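Local coordinates for methyltransferase 1 (Methanosarcina barkeri, PDB 2I2X), which catalyses transfer of the methyl group of methanol to the cob(I)amide carried by its corrinoid protein partner, an early step of methanogenesis from methanol, at the interface of chains A and B and the interface of chains A and C. Residues are numbered along the deposited sequence; one frame, centred on the assembly and turned at random. Chains: chain A/B, Methyltransferase 1; chain C, Methyltransferase 1.

Contact 1: the interface of chains A and B. Residues chain A 289, 301, 359-360, 363; chain B 335-336, 338-339.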
ATOM      1  N   LYS A 289     -10.550   4.206  -1.589  1.00  7.07           N
ATOM      2  CA  LYS A 289     -10.012   2.905  -1.205  1.00  7.30           C
ATOM      3  C   LYS A 289      -8.502   2.736  -1.449  1.00  6.94           C
ATOM      4  O   LYS A 289      -7.860   1.954  -0.736  1.00  7.49           O
ATOM      5  CB  LYS A 289     -10.792   1.786  -1.893  1.00  7.00           C
ATOM      6  CG  LYS A 289     -10.453   1.571  -3.342  1.00  8.64           C
ATOM      7  CD  LYS A 289     -10.975   0.242  -3.776  1.00 15.33           C
ATOM      8  CE  LYS A 289     -11.178   0.156  -5.273  1.00 18.62           C
ATOM      9  NZ  LYS A 289     -11.990  -1.079  -5.597  1.00 18.00           N
ATOM     10  N   ASN A 301     -15.175   3.229  -2.376  1.00  2.63           N
ATOM     11  CA  ASN A 301     -15.543   2.962  -3.764  1.00  2.51           C
ATOM     12  C   ASN A 301     -16.439   4.054  -4.318  1.00  3.01           C
ATOM     13  O   ASN A 301     -16.336   4.429  -5.479  1.00  3.34           O
ATOM     14  CB  ASN A 301     -16.283   1.634  -3.904  1.00  3.20           C
ATOM     15  CG  ASN A 301     -15.397   0.403  -3.700  1.00  4.76           C
ATOM     16  OD1 ASN A 301     -15.705  -0.467  -2.888  1.00  6.09           O
ATOM     17  ND2 ASN A 301     -14.327   0.306  -4.458  1.00  7.09           N
ATOM     18  N   SER A 359     -22.183   0.532  -3.305  1.00  7.08           N
ATOM     19  CA  SER A 359     -21.195  -0.029  -2.366  1.00  8.21           C
ATOM     20  C   SER A 359     -21.161   0.694  -1.015  1.00  7.91           C
ATOM     21  O   SER A 359     -21.145   0.074   0.062  1.00  8.34           O
ATOM     22  CB  SER A 359     -19.807   0.055  -3.012  1.00  8.06           C
ATOM     23  OG  SER A 359     -18.771  -0.178  -2.061  1.00 13.72           O
ATOM     24  N   ASP A 360     -21.145   2.012  -1.072  1.00  7.61           N
ATOM     25  CA  ASP A 360     -20.893   2.799   0.114  1.00  7.46           C
ATOM     26  C   ASP A 360     -22.060   3.685   0.511  1.00  8.14           C
ATOM     27  O   ASP A 360     -22.021   4.249   1.592  1.00  8.68           O
ATOM     28  CB  ASP A 360     -19.646   3.662  -0.097  1.00  7.31           C
ATOM     29  CG  ASP A 360     -18.388   2.831  -0.292  1.00  4.81           C
ATOM     30  OD1 ASP A 360     -18.349   1.711   0.230  1.00  2.28           O
ATOM     31  OD2 ASP A 360     -17.425   3.300  -0.945  1.00  4.18           O
ATOM     32  N   ARG A 363     -23.003   3.048   4.070  1.00  6.02           N
ATOM     33  CA  ARG A 363     -21.953   2.918   5.036  1.00  6.84           C
ATOM     34  C   ARG A 363     -21.984   3.994   6.123  1.00  7.29           C
ATOM     35  O   ARG A 363     -21.643   3.686   7.263  1.00  8.01           O
ATOM     36  CB  ARG A 363     -20.591   2.910   4.351  1.00  7.20           C
ATOM     37  CG  ARG A 363     -19.501   2.063   5.065  1.00  4.95           C
ATOM     38  CD  ARG A 363     -18.253   1.984   4.169  1.00  2.25           C
ATOM     39  NE  ARG A 363     -18.535   1.045   3.098  1.00  2.13           N
ATOM     40  CZ  ARG A 363     -18.460  -0.284   3.220  1.00  2.00           C
ATOM     41  NH1 ARG A 363     -18.110  -0.863   4.377  1.00  2.00           N
ATOM     42  NH2 ARG A 363     -18.789  -1.030   2.196  1.00  2.00           N
TER
ATOM     43  N   TYR B 335     -12.654  -3.198   0.529  1.00  5.11           N
ATOM     44  CA  TYR B 335     -13.445  -2.370  -0.360  1.00  5.21           C
ATOM     45  C   TYR B 335     -13.550  -3.033  -1.736  1.00  5.27           C
ATOM     46  O   TYR B 335     -14.627  -3.011  -2.348  1.00  5.79           O
ATOM     47  CB  TYR B 335     -12.858  -0.950  -0.485  1.00  5.78           C
ATOM     48  CG  TYR B 335     -13.373   0.099   0.477  1.00  3.99           C
ATOM     49  CD1 TYR B 335     -14.729   0.424   0.523  1.00  4.12           C
ATOM     50  CD2 TYR B 335     -12.494   0.792   1.310  1.00  5.49           C
ATOM     51  CE1 TYR B 335     -15.210   1.405   1.380  1.00  5.59           C
ATOM     52  CE2 TYR B 335     -12.962   1.788   2.219  1.00  5.64           C
ATOM     53  CZ  TYR B 335     -14.322   2.083   2.232  1.00  6.30           C
ATOM     54  OH  TYR B 335     -14.801   3.050   3.067  1.00  3.25           O
ATOM     55  N   ASP B 336     -12.460  -3.633  -2.231  1.00  4.72           N
ATOM     56  CA  ASP B 336     -12.538  -4.334  -3.526  1.00  4.13           C
ATOM     57  C   ASP B 336     -13.602  -5.424  -3.437  1.00  4.54           C
ATOM     58  O   ASP B 336     -14.371  -5.627  -4.383  1.00  5.58           O
ATOM     59  CB  ASP B 336     -11.223  -4.990  -3.924  1.00  3.74           C
ATOM     60  CG  ASP B 336     -10.106  -4.000  -4.204  1.00  3.65           C
ATOM     61  OD1 ASP B 336     -10.351  -2.828  -4.544  1.00  3.74           O
ATOM     62  OD2 ASP B 336      -8.938  -4.429  -4.087  1.00  5.61           O
ATOM     63  N   ALA B 338     -16.137  -5.338  -1.348  1.00  4.56           N
ATOM     64  CA  ALA B 338     -17.463  -4.669  -1.309  1.00  4.77           C
ATOM     65  C   ALA B 338     -18.054  -4.363  -2.695  1.00  4.56           C
ATOM     66  O   ALA B 338     -19.263  -4.502  -2.916  1.00  4.26           O
ATOM     67  CB  ALA B 338     -17.441  -3.414  -0.451  1.00  4.32           C
ATOM     68  N   LEU B 339     -17.198  -3.923  -3.622  1.00  4.87           N
ATOM     69  CA  LEU B 339     -17.614  -3.638  -5.006  1.00  3.76           C
ATOM     70  C   LEU B 339     -18.178  -4.930  -5.593  1.00  4.29           C
ATOM     71  O   LEU B 339     -19.274  -4.953  -6.152  1.00  3.44           O
ATOM     72  CB  LEU B 339     -16.429  -3.155  -5.834  1.00  2.36           C
ATOM     73  CG  LEU B 339     -16.792  -2.709  -7.234  1.00  2.34           C
ATOM     74  CD1 LEU B 339     -17.724  -1.471  -7.210  1.00  2.00           C
ATOM     75  CD2 LEU B 339     -15.544  -2.437  -8.078  1.00  2.00           C
TER
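The ring of B:Tyr335 meets the carboxylate of A:Asp360 at its edge: OD1 lies in the plane of the ring, 3.4 Å from CE1. The carboxylate stands steeply against the ring, with 75° between their planes, so that an oxygen tip faces a ring C-H while the two flat groups do not stack. CB of A:Lys289 stands above one side of the ring plane, beyond the CG/CD2 rim, as the two side chains run past each other in opposite directions. The guanidinium of A:Arg363, also strongly turned, brings NE to 3.8 Å from CE1, displaced to the opposite side; neither group stacks on the ring.

Neighbouring groups of chain A hold the carboxylate in place. NE of A:Arg363 makes a salt bridge to OD1 of A:Asp360 at 3.0 Å, arriving from above the carboxylate plane. The backbone N of A:Asn301 donates to OD2 at 2.7 Å, nearly along the C-O axis. With both oxygens engaged, A:Asp360 is probably restrained from turning away from the tyrosine.

This patch belongs to the two-fold MtaB-MtaB interface of the heterotetramer and recurs with the chains exchanged. Helix 325-345 of chain B supplies its half of the patch. As modelled, the side-chain OD1 of A:Asn301 clashes with the backbone O of B:Tyr335 at 2.8 Å, since both can only accept. An amide turned half round would offer its N-H instead, so its orientation is doubtful. The charged link is clearer: CG of A:Lys289 lies between backbone N and carbonyl carbon (chi1 77°), and the extended chain beyond it carries NZ to the anti lone pair of B:Asp336 OD1, a salt bridge of 2.6 Å.

Contact 2: the interface of chains A and C. Residues chain A 354, 357, 361, 372-373; chain C 1-2.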
ATOM      1  N   ASP A 354     -22.855   3.122 -10.885  1.00  4.76           N
ATOM      2  CA  ASP A 354     -23.839   2.770  -9.856  1.00  5.78           C
ATOM      3  C   ASP A 354     -23.342   1.777  -8.811  1.00  6.17           C
ATOM      4  O   ASP A 354     -23.663   1.911  -7.627  1.00  5.94           O
ATOM      5  CB  ASP A 354     -25.156   2.322 -10.470  1.00  5.78           C
ATOM      6  CG  ASP A 354     -25.865   3.456 -11.193  1.00  9.05           C
ATOM      7  OD1 ASP A 354     -25.488   4.658 -11.047  1.00  9.53           O
ATOM      8  OD2 ASP A 354     -26.823   3.152 -11.916  1.00 13.47           O
ATOM      9  N   MET A 357     -21.109   3.460  -6.385  1.00  6.40           N
ATOM     10  CA  MET A 357     -21.893   4.337  -5.545  1.00  6.21           C
ATOM     11  C   MET A 357     -22.611   3.483  -4.506  1.00  6.36           C
ATOM     12  O   MET A 357     -22.492   3.736  -3.304  1.00  7.02           O
ATOM     13  CB  MET A 357     -22.861   5.186  -6.398  1.00  5.28           C
ATOM     14  CG  MET A 357     -23.830   6.070  -5.620  1.00  5.01           C
ATOM     15  SD  MET A 357     -25.211   5.196  -4.811  1.00  5.64           S
ATOM     16  CE  MET A 357     -26.114   4.550  -6.240  1.00  2.00           C
ATOM     17  N   ARG A 361     -23.091   3.801  -0.339  1.00  7.86           N
ATOM     18  CA  ARG A 361     -24.230   4.659  -0.038  1.00  8.35           C
ATOM     19  C   ARG A 361     -24.732   4.520   1.415  1.00  7.92           C
ATOM     20  O   ARG A 361     -25.154   5.535   2.016  1.00  7.26           O
ATOM     21  CB  ARG A 361     -25.412   4.496  -1.057  1.00  8.75           C
ATOM     22  CG  ARG A 361     -26.758   5.120  -0.541  1.00 10.68           C
ATOM     23  CD  ARG A 361     -27.989   5.014  -1.485  1.00 11.05           C
ATOM     24  NE  ARG A 361     -27.681   5.879  -2.580  1.00 14.72           N
ATOM     25  CZ  ARG A 361     -28.356   6.934  -3.001  1.00 13.44           C
ATOM     26  NH1 ARG A 361     -29.515   7.295  -2.474  1.00 10.84           N
ATOM     27  NH2 ARG A 361     -27.830   7.600  -4.022  1.00 13.20           N
ATOM     28  N   TYR A 372     -23.631  10.409  -6.097  1.00  8.17           N
ATOM     29  CA  TYR A 372     -23.720  11.396  -7.165  1.00  6.99           C
ATOM     30  C   TYR A 372     -25.136  11.954  -7.348  1.00  6.68           C
ATOM     31  O   TYR A 372     -25.278  13.123  -7.705  1.00  7.52           O
ATOM     32  CB  TYR A 372     -23.132  10.866  -8.490  1.00  6.58           C
ATOM     33  CG  TYR A 372     -24.010   9.829  -9.161  1.00  6.98           C
ATOM     34  CD1 TYR A 372     -23.899   8.475  -8.829  1.00  3.22           C
ATOM     35  CD2 TYR A 372     -25.000  10.213 -10.102  1.00  5.77           C
ATOM     36  CE1 TYR A 372     -24.737   7.522  -9.428  1.00  4.43           C
ATOM     37  CE2 TYR A 372     -25.848   9.271 -10.695  1.00  5.47           C
ATOM     38  CZ  TYR A 372     -25.714   7.925 -10.360  1.00  6.39           C
ATOM     39  OH  TYR A 372     -26.556   6.981 -10.939  1.00  5.53           O
ATOM     40  N   ASP A 373     -26.178  11.166  -7.115  1.00  5.45           N
ATOM     41  CA  ASP A 373     -27.530  11.749  -7.182  1.00  5.85           C
ATOM     42  C   ASP A 373     -27.782  12.789  -6.087  1.00  6.05           C
ATOM     43  O   ASP A 373     -28.378  13.838  -6.361  1.00  6.35           O
ATOM     44  CB  ASP A 373     -28.646  10.705  -7.192  1.00  4.54           C
ATOM     45  CG  ASP A 373     -28.606   9.825  -5.985  1.00  6.32           C
ATOM     46  OD1 ASP A 373     -27.469   9.583  -5.515  1.00  5.66           O
ATOM     47  OD2 ASP A 373     -29.680   9.369  -5.495  1.00  7.28           O
TER
ATOM     48  N   MET C   1     -31.234   4.178 -11.334  1.00 17.84           N
ATOM     49  CA  MET C   1     -29.950   3.746 -10.703  1.00 17.35           C
ATOM     50  C   MET C   1     -30.158   2.584  -9.739  1.00 16.05           C
ATOM     51  O   MET C   1     -31.263   2.409  -9.201  1.00 16.86           O
ATOM     52  CB  MET C   1     -29.341   4.922  -9.932  1.00 17.69           C
ATOM     53  CG  MET C   1     -30.076   5.293  -8.687  1.00 18.57           C
ATOM     54  SD  MET C   1     -28.971   6.140  -7.541  1.00 22.04           S
ATOM     55  CE  MET C   1     -28.638   7.602  -8.479  1.00 23.22           C
ATOM     56  N   LEU C   2     -29.090   1.851  -9.454  1.00 13.44           N
ATOM     57  CA  LEU C   2     -29.176   0.701  -8.552  1.00 11.32           C
ATOM     58  C   LEU C   2     -29.454   1.026  -7.101  1.00 10.39           C
ATOM     59  O   LEU C   2     -29.019   2.056  -6.570  1.00 10.51           O
ATOM     60  CB  LEU C   2     -27.919  -0.157  -8.636  1.00 10.69           C
ATOM     61  CG  LEU C   2     -27.577  -0.511 -10.065  1.00  8.62           C
ATOM     62  CD1 LEU C   2     -26.224  -1.184 -10.057  1.00  8.77           C
ATOM     63  CD2 LEU C   2     -28.657  -1.367 -10.648  1.00  3.37           C
TER
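C:Met1 and A:Tyr372 reach toward each other tip to tip, the methyl CE of the methionine lying over the face of the hydroxyl end of the ring, above CZ and OH and 3.3 Å from the phenol OH. Other side chains of chain A meet the same methionine crosswise, at about a right angle. A:Met357 brings its own methyl, CE, to within 3.5 Å of SD of C:Met1, its chain bent at both chi2 and chi3. A:Asp373 turns the flat face of its carboxylate to the methionine tip, CE of C:Met1 sitting over CG at 3.3 Å. A bend at chi3 of C:Met1 (65°) turns that methyl in between the phenol face and the carboxylate face.

Around this apolar tip, the polar groups of chain A are paired among themselves. The phenol of A:Tyr372 donates to OD1 of A:Asp354 at 2.6 Å, on the syn side and somewhat out of the carboxylate plane. NH2 of A:Arg361 forms a salt bridge with A:Asp373, bonding to OD1 at 2.5 Å and to OD2 at 3.0 Å, so one nitrogen serves both oxygens. An alanine in place of A:Asp373 would probably leave the guanidinium of A:Arg361 without its charged mate and free to turn, and open a gap beside the methionine methyl.

Beside the methionine, CB of A:Asp354 packs against CD1 of C:Leu2 at 3.7 Å. Among these residues the contact between chains is made by van der Waals packing, a small example of a protein terminus that seems to be held largely by fit within a polar surround. The site seats the very N-terminus of MtaC on MtaB, and so probably helps to keep the corrinoid protein attached to the enzyme that methylates it.

The centres of the C-alpha atoms of contact 1 and contact 2 lie about 12 Å apart, and helix 349-361 of chain A serves both. A:Ser359 and A:Asp360 near its end belong to contact 1, while A:Asp354, A:Met357 and A:Arg361 belong to contact 2. One short helix thus faces a second MtaB subunit and also receives the first residues of MtaC, with the neighbouring residues A:Asp360 and A:Arg361 serving different partners. The shared helix may couple the two associations mechanically, so that MtaB pairing and seating of the MtaC N-terminus support each other in the heterotetramer, although the structure alone does not show such coupling.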